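ORF59 (Human herpesvirus 8, PDB 3HSL) serves as the processivity subunit of the viral DNA polymerase in lytic replication, stimulating its activity and probably acting as a sliding clamp that keeps it on the template. Local coordinates at residues A260-V266 / L298-L302; I24-H30 / K265-F270; R170-C174 / W230-K236; V16-L20 / V108-G112; H43-C47 / H77-D83. All coordinates share one frame. Numbering follows the deposited sequence.

Contact 1: residues A260-V266 / L298-L302; sequences ALRLCKV and LSVLL
Residues 260-263 form the last turn of helix 254-263, closed by Cys264 N donating to Ala260 O at 3.1 Å; from Cys264 the chain opens through Lys265 into an extended Val266. Opposite runs the strand 298-302, in the register Ala260 by Val300 (CA-CA 5.8 Å) and Cys264 by Ser299 (6.5 Å). Ala260 points at the strand, its CB 3.9 Å from Val300 CB and 4.1 Å from Leu302 CD2. This is a helix packed on one face of a beta-sheet, the layered build of DNA clamp folds: Leu298, Val300 and Leu302 face the helix, whereas Ser299 and Leu301 turn away, Ser299 OG bonding to Glu283. Leu263 comes nearest through its carbonyl, O 3.5 Å from Leu298 CD2. Cys264, chi1 m, lays SG 4.0 Å from Val300 CG2 and 4.2 Å from Ser299 CA. Past the helix, Val266 (chi1 t) brings CG2 to 4.0 Å from Leu298 CD2, Leu298 itself being t,p; no hydrogen bond crosses.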
# COMPACT_ATOMS: atom_id res chain seq x y z
N ALA A 260 5.97 15.81 15.47
CA ALA A 260 6.81 15.29 16.52
C ALA A 260 5.94 14.93 17.72
O ALA A 260 5.97 13.79 18.18
CB ALA A 260 7.88 16.28 16.89
N LEU A 261 5.17 15.90 18.22
CA LEU A 261 4.28 15.67 19.37
C LEU A 261 3.20 14.63 19.14
O LEU A 261 2.71 14.01 20.08
CB LEU A 261 3.61 16.97 19.80
CG LEU A 261 4.46 18.11 20.37
CD1 LEU A 261 3.54 19.31 20.55
CD2 LEU A 261 5.18 17.74 21.68
N ARG A 262 2.82 14.43 17.89
CA ARG A 262 1.79 13.49 17.55
C ARG A 262 2.37 12.08 17.41
O ARG A 262 1.73 11.11 17.79
CB ARG A 262 1.02 14.03 16.34
CG ARG A 262 -0.17 13.21 15.86
CD ARG A 262 -1.32 14.20 15.45
NE ARG A 262 -1.04 15.14 14.37
CZ ARG A 262 -1.58 15.10 13.15
NH1 ARG A 262 -2.46 14.14 12.82
NH2 ARG A 262 -1.24 16.02 12.25
N LEU A 263 3.58 11.99 16.86
CA LEU A 263 4.30 10.73 16.66
C LEU A 263 4.81 10.10 17.96
O LEU A 263 4.85 8.87 18.09
CB LEU A 263 5.47 10.92 15.67
CG LEU A 263 5.13 11.12 14.18
CD1 LEU A 263 6.24 11.80 13.32
CD2 LEU A 263 4.61 9.84 13.50
N CYS A 264 5.20 10.93 18.92
CA CYS A 264 5.71 10.44 20.19
C CYS A 264 4.62 10.19 21.26
O CYS A 264 4.93 9.84 22.40
CB CYS A 264 6.77 11.38 20.72
SG CYS A 264 8.09 11.53 19.55
N LYS A 265 3.36 10.37 20.86
CA LYS A 265 2.22 10.13 21.72
C LYS A 265 1.66 8.80 21.21
O LYS A 265 0.79 8.78 20.32
CB LYS A 265 1.19 11.26 21.58
CG LYS A 265 -0.08 11.18 22.47
CD LYS A 265 0.25 11.35 23.96
CE LYS A 265 -0.98 11.44 24.87
NZ LYS A 265 -1.77 10.18 24.88
N VAL A 266 2.16 7.69 21.77
CA VAL A 266 1.72 6.35 21.39
C VAL A 266 0.94 5.76 22.56
O VAL A 266 1.54 5.36 23.56
CB VAL A 266 2.92 5.43 21.07
CG1 VAL A 266 2.43 4.07 20.56
CG2 VAL A 266 3.82 6.08 20.04
N LEU A 298 12.14 6.20 21.07
CA LEU A 298 11.46 6.95 20.02
C LEU A 298 11.56 8.45 20.28
O LEU A 298 11.14 8.94 21.33
CB LEU A 298 9.98 6.55 19.97
CG LEU A 298 9.09 7.24 18.91
CD1 LEU A 298 9.58 6.92 17.51
CD2 LEU A 298 7.61 6.90 19.02
N SER A 299 12.11 9.19 19.32
CA SER A 299 12.20 10.64 19.50
C SER A 299 12.32 11.31 18.16
O SER A 299 12.52 10.64 17.16
CB SER A 299 13.39 11.04 20.37
OG SER A 299 14.60 10.82 19.67
N VAL A 300 12.21 12.63 18.15
CA VAL A 300 12.33 13.42 16.93
C VAL A 300 13.21 14.61 17.26
O VAL A 300 12.91 15.36 18.17
CB VAL A 300 10.97 13.94 16.43
CG1 VAL A 300 11.15 14.73 15.17
CG2 VAL A 300 9.95 12.79 16.19
N LEU A 301 14.29 14.79 16.52
CA LEU A 301 15.18 15.91 16.72
C LEU A 301 14.67 17.08 15.90
O LEU A 301 14.54 16.96 14.68
CB LEU A 301 16.58 15.55 16.25
CG LEU A 301 17.18 14.32 16.93
CD1 LEU A 301 18.56 14.01 16.41
CD2 LEU A 301 17.20 14.50 18.43
N LEU A 302 14.37 18.20 16.56
CA LEU A 302 13.88 19.39 15.85
C LEU A 302 15.05 20.28 15.58
O LEU A 302 15.73 20.74 16.50
CB LEU A 302 12.83 20.14 16.67
CG LEU A 302 11.54 19.40 17.00
CD1 LEU A 302 10.68 20.35 17.79
CD2 LEU A 302 10.80 18.92 15.76

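Contact 2: residues I24-H30 / K265-F270; sequences IRRVNEH and KVPGWF
Backbone bonding first: residues 24-30 lie in the middle of helix 18-35, a loosely bonded stretch with a kink at Arg26 and Val27, where Val27 N reaches Ile24 O at 2.8 Å. Facing it, 265-270 is a tight loop in which Phe270 N to Val266 O (2.8 Å) and Val266 N to Phe270 O (2.9 Å) bond both ways, Trp269 N also donates to Val266 O (2.8 Å), and Gly268 takes a positive phi of 86°. Trp269 and Phe270 thus both face Val266 as a classic beta bulge. Val27 and Val266 are the nearest CA pair, at 6.6 Å.

Aromatic contacts dominate. Val27 (chi1 t) sets CG2 over the six-membered ring of Trp269 (m, chi2 78°), a CH-pi contact 4.0 Å from the centroid; the same CG2 meets the edge of Phe270 at CE2, 4.1 Å away. Ile24 CA lies 4.1 Å from Trp269 CH2, and Arg26 CD 3.4 Å from Trp269 NE1.

At the polar end, His30 (chi1 t) packs CD2 3.6 Å from Val266 CG2. Its NE2 is 3.1 Å from Lys265 O at a poor angle and bonds instead to Arg262 O.

The arrangement is a bulged loop between helix 254-263 and strand 270-276, wedged by its tryptophan against the long helix 18-35 of the clamp-like fold.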
# COMPACT_ATOMS: atom_id res chain seq x y z
N ILE A 24 6.00 -5.18 19.90
CA ILE A 24 6.26 -3.76 19.68
C ILE A 24 5.52 -3.17 18.48
O ILE A 24 5.53 -1.96 18.29
CB ILE A 24 7.77 -3.55 19.47
CG1 ILE A 24 8.53 -3.99 20.72
CG2 ILE A 24 8.11 -2.09 19.17
CD1 ILE A 24 10.03 -3.94 20.52
N ARG A 25 4.89 -4.05 17.69
CA ARG A 25 4.16 -3.68 16.47
C ARG A 25 3.35 -2.36 16.54
O ARG A 25 3.38 -1.54 15.60
CB ARG A 25 3.26 -4.84 16.04
CG ARG A 25 2.69 -4.65 14.66
CD ARG A 25 1.83 -5.81 14.17
NE ARG A 25 1.40 -5.49 12.80
CZ ARG A 25 0.36 -4.71 12.50
NH1 ARG A 25 -0.38 -4.15 13.46
NH2 ARG A 25 0.05 -4.49 11.23
N ARG A 26 2.64 -2.17 17.65
CA ARG A 26 1.80 -1.01 17.92
C ARG A 26 2.59 0.29 17.74
O ARG A 26 2.06 1.29 17.26
CB ARG A 26 1.30 -1.15 19.35
CG ARG A 26 -0.02 -0.51 19.74
CD ARG A 26 -0.45 -1.24 21.06
NE ARG A 26 -1.90 -1.29 21.29
CZ ARG A 26 -2.66 -2.27 20.80
NH1 ARG A 26 -2.11 -3.24 20.09
NH2 ARG A 26 -3.97 -2.28 21.03
N VAL A 27 3.86 0.29 18.13
CA VAL A 27 4.67 1.48 17.97
C VAL A 27 4.93 1.73 16.48
O VAL A 27 4.87 2.87 16.01
CB VAL A 27 6.03 1.38 18.70
CG1 VAL A 27 6.78 2.69 18.57
CG2 VAL A 27 5.83 1.06 20.17
N ASN A 28 5.21 0.65 15.75
CA ASN A 28 5.48 0.75 14.33
C ASN A 28 4.28 1.21 13.52
O ASN A 28 4.43 1.98 12.58
CB ASN A 28 5.97 -0.59 13.80
CG ASN A 28 6.42 -0.50 12.37
OD1 ASN A 28 7.31 0.30 12.03
ND2 ASN A 28 5.82 -1.31 11.52
N GLU A 29 3.08 0.75 13.87
CA GLU A 29 1.86 1.16 13.15
C GLU A 29 1.52 2.64 13.33
O GLU A 29 0.87 3.26 12.49
CB GLU A 29 0.65 0.31 13.58
CG GLU A 29 0.80 -1.14 13.18
CD GLU A 29 0.88 -1.32 11.66
OE1 GLU A 29 -0.10 -0.89 10.97
OE2 GLU A 29 1.91 -1.87 11.16
N HIS A 30 1.97 3.21 14.44
CA HIS A 30 1.68 4.59 14.72
C HIS A 30 2.59 5.53 13.92
O HIS A 30 2.17 6.63 13.56
CB HIS A 30 1.80 4.82 16.22
CG HIS A 30 1.45 6.20 16.64
ND1 HIS A 30 0.15 6.65 16.72
CD2 HIS A 30 2.23 7.24 17.03
CE1 HIS A 30 0.14 7.90 17.13
NE2 HIS A 30 1.39 8.29 17.32
N LYS A 265 3.36 10.37 20.86
CA LYS A 265 2.22 10.13 21.72
C LYS A 265 1.66 8.80 21.21
O LYS A 265 0.79 8.78 20.32
CB LYS A 265 1.19 11.26 21.58
CG LYS A 265 -0.08 11.18 22.47
CD LYS A 265 0.25 11.35 23.96
CE LYS A 265 -0.98 11.44 24.87
NZ LYS A 265 -1.77 10.18 24.88
N VAL A 266 2.16 7.69 21.77
CA VAL A 266 1.72 6.35 21.39
C VAL A 266 0.94 5.76 22.56
O VAL A 266 1.54 5.36 23.56
CB VAL A 266 2.92 5.43 21.07
CG1 VAL A 266 2.43 4.07 20.56
CG2 VAL A 266 3.82 6.08 20.04
N PRO A 267 -0.40 5.72 22.44
CA PRO A 267 -1.31 5.20 23.48
C PRO A 267 -0.93 3.83 24.05
O PRO A 267 -0.90 2.84 23.32
CB PRO A 267 -2.66 5.15 22.77
CG PRO A 267 -2.58 6.28 21.78
CD PRO A 267 -1.15 6.18 21.26
N GLY A 268 -0.65 3.81 25.34
CA GLY A 268 -0.26 2.61 26.06
C GLY A 268 1.24 2.38 25.97
O GLY A 268 1.73 1.32 26.37
N TRP A 269 1.95 3.37 25.44
CA TRP A 269 3.40 3.28 25.25
C TRP A 269 4.24 4.51 25.56
O TRP A 269 5.01 4.52 26.52
CB TRP A 269 3.70 2.82 23.82
CG TRP A 269 3.34 1.40 23.58
CD1 TRP A 269 2.09 0.90 23.35
CD2 TRP A 269 4.23 0.29 23.54
NE1 TRP A 269 2.15 -0.45 23.18
CE2 TRP A 269 3.46 -0.85 23.29
CE3 TRP A 269 5.61 0.16 23.70
CZ2 TRP A 269 4.01 -2.12 23.19
CZ3 TRP A 269 6.17 -1.08 23.60
CH2 TRP A 269 5.37 -2.22 23.34
N PHE A 270 4.10 5.55 24.74
CA PHE A 270 4.88 6.77 24.93
C PHE A 270 4.02 8.00 25.04
O PHE A 270 2.89 8.03 24.57
CB PHE A 270 5.86 6.98 23.76
CG PHE A 270 6.86 5.89 23.60
CD1 PHE A 270 7.94 5.78 24.46
CD2 PHE A 270 6.73 4.95 22.57
CE1 PHE A 270 8.87 4.77 24.31
CE2 PHE A 270 7.66 3.93 22.41
CZ PHE A 270 8.73 3.83 23.28

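Contact 3: residues R170-C174 / W230-K236; sequences RLLLC and WDGLKGK
Leu172, Trp230 and Lys236 lose the most surface here. Leu172 sits at the end of strand 169-172, with extended backbone and a t,p side chain directed at the loop 230-236. Its CD2 approaches Leu233 O closely, at 3.1 Å, and lies 3.9 Å from Lys236 CD and 4.2 Å from Lys234 CG, while its CB is 3.8 Å from Trp230 CZ3.

Trp230 (m, chi2 104°) starts sideways, but its indole reaches over to the strand. Arg170, chi1 p, lays CD above one face, 4.2 Å from the centroid of the six-membered ring and 18° off its normal, a CH-pi contact. At the ring edge, Leu171 O is 3.4 Å from Trp230 CH2. The far side of the indole bonds through NE1 to Glu285. Leu233 (m,t) adds CD1 4.1 Å from Arg170 CD.

Between Lys234 and Gly235 the peptide is cis, and Gly235 has phi 104°, psi -83°, so the loop turns sharply into Lys236 (chi1 p, chi2 m). Lys236 CB then stands 4.0 Å from Cys174 CA, in the closest backbone register, Cys174 to Lys236 at CA-CA 4.7 Å; Cys174 is the N-cap residue of helix 175-186.

With no hydrogen bond between them, the two segments meet by apolar packing and C-H against carbonyl oxygen, the arginine and lysines contributing methylene carbons.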
# COMPACT_ATOMS: atom_id res chain seq x y z
N ARG A 170 14.91 20.08 30.52
CA ARG A 170 13.89 19.20 29.98
C ARG A 170 12.54 19.47 30.62
O ARG A 170 12.47 19.94 31.75
CB ARG A 170 14.31 17.71 30.08
CG ARG A 170 14.29 17.10 31.46
CD ARG A 170 14.92 15.71 31.50
NE ARG A 170 16.38 15.76 31.42
CZ ARG A 170 17.19 15.88 32.48
NH1 ARG A 170 16.70 15.96 33.72
NH2 ARG A 170 18.51 15.92 32.32
N LEU A 171 11.48 19.15 29.87
CA LEU A 171 10.10 19.36 30.28
C LEU A 171 9.18 18.16 30.00
O LEU A 171 9.27 17.56 28.92
CB LEU A 171 9.54 20.56 29.53
CG LEU A 171 8.07 20.94 29.73
CD1 LEU A 171 7.79 21.43 31.16
CD2 LEU A 171 7.65 21.99 28.73
N LEU A 172 8.32 17.83 30.97
CA LEU A 172 7.36 16.72 30.83
C LEU A 172 5.97 17.21 31.20
O LEU A 172 5.68 17.49 32.37
CB LEU A 172 7.74 15.51 31.67
CG LEU A 172 6.80 14.32 31.49
CD1 LEU A 172 6.70 13.87 30.04
CD2 LEU A 172 7.23 13.17 32.37
N LEU A 173 5.10 17.32 30.19
CA LEU A 173 3.75 17.82 30.42
C LEU A 173 2.79 16.67 30.55
O LEU A 173 2.99 15.64 29.91
CB LEU A 173 3.27 18.67 29.24
CG LEU A 173 4.27 19.52 28.47
CD1 LEU A 173 5.02 18.57 27.44
CD2 LEU A 173 3.58 20.66 27.73
N CYS A 174 1.75 16.85 31.37
CA CYS A 174 0.74 15.82 31.54
C CYS A 174 -0.17 15.74 30.30
O CYS A 174 -0.07 16.56 29.39
CB CYS A 174 -0.07 16.06 32.81
SG CYS A 174 -0.93 17.66 32.96
N TRP A 230 14.48 10.74 32.37
CA TRP A 230 13.13 11.05 32.82
C TRP A 230 12.75 10.50 34.20
O TRP A 230 11.83 11.01 34.83
CB TRP A 230 12.10 10.61 31.78
CG TRP A 230 12.29 11.26 30.44
CD1 TRP A 230 12.81 10.70 29.32
CD2 TRP A 230 11.95 12.61 30.09
NE1 TRP A 230 12.82 11.60 28.29
CE2 TRP A 230 12.30 12.79 28.74
CE3 TRP A 230 11.39 13.69 30.78
CZ2 TRP A 230 12.11 13.99 28.06
CZ3 TRP A 230 11.20 14.88 30.11
CH2 TRP A 230 11.56 15.03 28.77
N ASP A 231 13.45 9.46 34.66
CA ASP A 231 13.15 8.87 35.98
C ASP A 231 13.17 9.97 37.05
O ASP A 231 14.10 10.77 37.10
CB ASP A 231 14.12 7.73 36.30
CG ASP A 231 14.01 6.58 35.31
OD1 ASP A 231 12.97 6.46 34.62
OD2 ASP A 231 14.97 5.77 35.20
N GLY A 232 12.14 10.00 37.89
CA GLY A 232 12.04 11.03 38.93
C GLY A 232 11.38 12.32 38.44
O GLY A 232 11.76 13.42 38.85
N LEU A 233 10.40 12.15 37.55
CA LEU A 233 9.59 13.22 36.95
C LEU A 233 8.30 12.57 36.43
O LEU A 233 7.71 13.06 35.46
CB LEU A 233 10.31 13.90 35.77
CG LEU A 233 11.58 14.75 35.77
CD1 LEU A 233 11.98 15.10 34.34
CD2 LEU A 233 11.43 16.04 36.54
N LYS A 234 7.86 11.48 37.07
CA LYS A 234 6.65 10.75 36.64
C LYS A 234 5.78 10.21 37.78
O LYS A 234 5.92 9.05 38.16
CB LYS A 234 7.07 9.53 35.81
CG LYS A 234 8.05 9.77 34.69
CD LYS A 234 8.41 8.41 34.15
CE LYS A 234 9.52 8.45 33.15
NZ LYS A 234 9.82 7.06 32.70
N GLY A 235 4.90 11.03 38.36
CA GLY A 235 4.73 12.42 37.97
C GLY A 235 3.54 12.83 37.13
O GLY A 235 2.53 13.30 37.68
N LYS A 236 3.65 12.66 35.80
CA LYS A 236 2.60 13.09 34.85
C LYS A 236 1.15 12.59 35.05
O LYS A 236 0.50 12.04 34.14
CB LYS A 236 3.06 13.07 33.36
CG LYS A 236 3.19 11.72 32.61
CD LYS A 236 4.26 10.76 33.12
CE LYS A 236 4.27 9.51 32.24
NZ LYS A 236 5.28 8.52 32.68

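Contact 4: residues V16-L20 / V108-G112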
# COMPACT_ATOMS: atom_id res chain seq x y z
N VAL A 16 16.17 -11.86 12.54
CA VAL A 16 15.28 -10.88 13.19
C VAL A 16 14.32 -11.52 14.21
O VAL A 16 13.59 -12.45 13.88
CB VAL A 16 14.47 -10.13 12.10
CG1 VAL A 16 13.53 -9.10 12.71
CG2 VAL A 16 15.44 -9.48 11.11
N ASP A 17 14.32 -11.02 15.45
CA ASP A 17 13.43 -11.57 16.49
C ASP A 17 12.02 -11.03 16.25
O ASP A 17 11.58 -10.04 16.88
CB ASP A 17 13.95 -11.19 17.88
CG ASP A 17 13.12 -11.81 19.00
OD1 ASP A 17 11.95 -12.20 18.77
OD2 ASP A 17 13.64 -11.91 20.13
N VAL A 18 11.29 -11.68 15.34
CA VAL A 18 9.94 -11.24 14.98
C VAL A 18 8.94 -11.27 16.11
O VAL A 18 7.99 -10.49 16.12
CB VAL A 18 9.40 -11.95 13.73
CG1 VAL A 18 10.28 -11.60 12.53
CG2 VAL A 18 9.33 -13.44 13.95
N THR A 19 9.18 -12.17 17.07
CA THR A 19 8.33 -12.32 18.24
C THR A 19 8.39 -11.05 19.09
O THR A 19 7.39 -10.63 19.68
CB THR A 19 8.79 -13.53 19.08
OG1 THR A 19 8.83 -14.70 18.26
CG2 THR A 19 7.86 -13.76 20.27
N LEU A 20 9.58 -10.46 19.14
CA LEU A 20 9.82 -9.24 19.88
C LEU A 20 9.22 -8.08 19.12
O LEU A 20 8.64 -7.17 19.72
CB LEU A 20 11.33 -9.02 20.06
CG LEU A 20 11.84 -7.66 20.56
CD1 LEU A 20 11.19 -7.23 21.88
CD2 LEU A 20 13.34 -7.72 20.71
N VAL A 108 3.75 -12.88 9.95
CA VAL A 108 5.16 -13.22 9.73
C VAL A 108 5.62 -14.29 10.70
O VAL A 108 5.44 -14.18 11.89
CB VAL A 108 6.11 -12.00 9.79
CG1 VAL A 108 7.57 -12.45 9.77
CG2 VAL A 108 5.85 -11.06 8.62
N LEU A 109 6.22 -15.33 10.13
CA LEU A 109 6.70 -16.50 10.84
C LEU A 109 8.16 -16.34 11.25
O LEU A 109 8.52 -16.66 12.37
CB LEU A 109 6.55 -17.71 9.91
CG LEU A 109 6.31 -19.06 10.56
CD1 LEU A 109 4.99 -18.94 11.28
CD2 LEU A 109 6.21 -20.14 9.51
N ASP A 110 8.98 -15.85 10.32
CA ASP A 110 10.42 -15.61 10.51
C ASP A 110 10.96 -14.56 9.53
O ASP A 110 10.35 -14.31 8.50
CB ASP A 110 11.19 -16.92 10.37
CG ASP A 110 10.95 -17.83 11.55
OD1 ASP A 110 10.81 -17.24 12.67
OD2 ASP A 110 10.90 -19.09 11.39
N ALA A 111 12.10 -13.95 9.86
CA ALA A 111 12.72 -12.93 9.01
C ALA A 111 14.21 -12.80 9.26
O ALA A 111 14.68 -13.03 10.38
CB ALA A 111 12.04 -11.58 9.22
N GLY A 112 14.95 -12.42 8.23
CA GLY A 112 16.40 -12.27 8.32
C GLY A 112 16.89 -11.21 7.36
O GLY A 112 16.26 -10.96 6.34
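Val18 forms the apolar centre, at the point where the N terminus of helix 18-35 meets the antiparallel five-stranded sheet containing strands 12-16 and 108-116. With chi1 m, it places CG1 3.7 Å from Ala111 CB and 4.0 Å from Val108 CG1, while CG2 rests 3.7 Å from the carbonyl oxygen of Leu109 and 4.2 Å from Asp110 CA. Next to it, Val16 CB is 4.0 Å from Ala111 CB, and Val16 CG2 lies 4.1 Å from Gly112 CA. Val108 and Ala111 also pack on Ile135 of the following strand, so the small cluster runs on into the sheet.

Further out, the backbones of the two strands join: Val16 N donates to Ala111 O at 2.9 Å with an angle of 160°. Asp110 turns its CA-to-CB bond away from the helix start, and it and Leu109 both face Ser136 on the neighbouring strand 130-137, a classic beta bulge beside the contact.

The polar edge belongs to the change from strand to helix. Asp17 is the centre of an inverse gamma turn, with Val18 N weakly bonded to Val16 O at 2.8 Å, and it is also the N-cap residue. Its CA-to-CB bond leads away from strand 108-112, and its carboxylate closes the first helical turn, Asp17 OD1 accepting from Leu20 N at 3.0 Å.

Contact 5: residues H43-C47 / H77-D83; sequences HGSAC and HTEGSGD
Ala46 is the residue most enclosed here. It has no rotamer to choose, and its CB, directed at the loop 77-83, lies 4.2 Å from His77 CE1, 4.1 Å from Glu79 O and 4.2 Å from Gly80 CA. His77 adopts chi1 p with chi2 85°, so that ND1 weakly bonds Glu79 O at 3.2 Å and folds the loop back on itself; its ring also packs edge-to-face with Tyr12. Ser81 is p as well, OG donating to Gly80 O at 2.6 Å, with a positive phi of 65°, and Gly82 N bonds Gly80 O at 2.7 Å.

Where strand 83-89 begins, Ser45 and Asp83 form an antiparallel non-hydrogen-bonded pair, CA-CA 4.4 Å, their side chains diverging. Ser45 (p) turns OG to Thr48 N; Asp83 (m, chi2 22°) keeps OD1 3.7 Å from Ser45 CA. The chain corners at Gly44, whose phi of 112° and psi of -155° suit a residue without CB, and Gly44 O lies 3.3 Å from Asp83 CA in a CA-H...O contact.

One hydrogen bond spans the segments, Ala46 N to Gly82 O at 3.3 Å; this surface junction at the edge of the large sheet therefore rests chiefly on backbone atoms and the Ala46 methyl, with the Asp83 carboxylate and His77 ring alongside.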
# COMPACT_ATOMS: atom_id res chain seq x y z
N HIS A 43 23.05 -1.38 13.21
CA HIS A 43 24.29 -0.81 13.73
C HIS A 43 24.57 -1.16 15.19
O HIS A 43 23.67 -1.59 15.92
CB HIS A 43 24.09 0.68 13.68
CG HIS A 43 22.87 1.10 14.42
ND1 HIS A 43 22.91 1.56 15.72
CD2 HIS A 43 21.56 1.12 14.06
CE1 HIS A 43 21.69 1.86 16.12
NE2 HIS A 43 20.85 1.60 15.13
N GLY A 44 25.81 -0.95 15.60
CA GLY A 44 26.23 -1.23 16.97
C GLY A 44 27.18 -2.39 16.95
O GLY A 44 27.84 -2.66 15.95
N SER A 45 27.27 -3.11 18.06
CA SER A 45 28.18 -4.25 18.12
C SER A 45 27.74 -5.32 17.11
O SER A 45 26.56 -5.44 16.82
CB SER A 45 28.23 -4.82 19.54
OG SER A 45 26.93 -5.21 19.94
N ALA A 46 28.71 -6.08 16.59
CA ALA A 46 28.42 -7.14 15.63
C ALA A 46 27.66 -8.26 16.32
O ALA A 46 26.88 -8.98 15.69
CB ALA A 46 29.70 -7.67 15.02
N CYS A 47 27.90 -8.39 17.62
CA CYS A 47 27.27 -9.39 18.46
C CYS A 47 25.78 -9.11 18.67
O CYS A 47 24.95 -9.97 18.41
CB CYS A 47 28.01 -9.46 19.77
SG CYS A 47 29.72 -9.91 19.44
N HIS A 77 30.43 -14.88 10.18
CA HIS A 77 30.54 -13.55 9.57
C HIS A 77 32.00 -13.11 9.63
O HIS A 77 32.65 -13.25 10.67
CB HIS A 77 29.60 -12.53 10.21
CG HIS A 77 29.81 -12.34 11.68
ND1 HIS A 77 30.75 -11.47 12.19
CD2 HIS A 77 29.19 -12.89 12.75
CE1 HIS A 77 30.71 -11.50 13.51
NE2 HIS A 77 29.77 -12.36 13.87
N THR A 78 32.51 -12.59 8.51
CA THR A 78 33.93 -12.17 8.40
C THR A 78 34.40 -11.08 9.37
O THR A 78 35.45 -11.23 10.01
CB THR A 78 34.32 -11.82 6.94
OG1 THR A 78 33.39 -10.88 6.39
CG2 THR A 78 34.32 -13.08 6.06
N GLU A 79 33.64 -9.99 9.47
CA GLU A 79 33.96 -8.84 10.33
C GLU A 79 33.27 -8.86 11.70
O GLU A 79 32.07 -8.55 11.81
CB GLU A 79 33.66 -7.54 9.58
CG GLU A 79 32.20 -7.39 9.09
CD GLU A 79 31.97 -6.13 8.27
OE1 GLU A 79 32.96 -5.48 7.87
OE2 GLU A 79 30.79 -5.79 8.02
N GLY A 80 34.02 -9.22 12.75
CA GLY A 80 33.46 -9.28 14.11
C GLY A 80 34.17 -8.51 15.22
O GLY A 80 35.13 -7.77 14.96
N SER A 81 33.68 -8.69 16.45
CA SER A 81 34.20 -8.05 17.70
C SER A 81 34.06 -6.53 17.77
O SER A 81 33.83 -5.98 18.86
CB SER A 81 35.64 -8.49 18.07
OG SER A 81 36.60 -8.07 17.12
N GLY A 82 34.19 -5.86 16.63
CA GLY A 82 34.06 -4.40 16.56
C GLY A 82 32.64 -4.06 16.20
O GLY A 82 31.73 -4.88 16.39
N ASP A 83 32.42 -2.85 15.69
CA ASP A 83 31.07 -2.43 15.33
C ASP A 83 30.59 -2.71 13.90
O ASP A 83 31.32 -3.25 13.06
CB ASP A 83 30.75 -1.00 15.80
CG ASP A 83 30.53 -0.94 17.31
OD1 ASP A 83 31.01 -1.84 18.02
OD2 ASP A 83 29.86 0.02 17.78

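From the N terminus, contact 4 opens first at 16-20 and contact 2 follows at 24-30, both on helix 18-35. Contact 5 closes a short loop (43-47 to 77-83) nested inside the loop that contact 4 completes at 108-112. Contact 3, 170-174 with 230-236, lies inside the much longer loop of contact 2, which closes only at 265-270. Contacts 2 and 4 cross. Contact 1 crosses contact 2 as well, sharing Lys265 and Val266; it opens at 260-266 and closes last, at 298-302, setting the end of helix 254-263 on the large sheet, while contact 2 brings helix 18-35 against the loop that follows. The two touch where His30 meets Arg262.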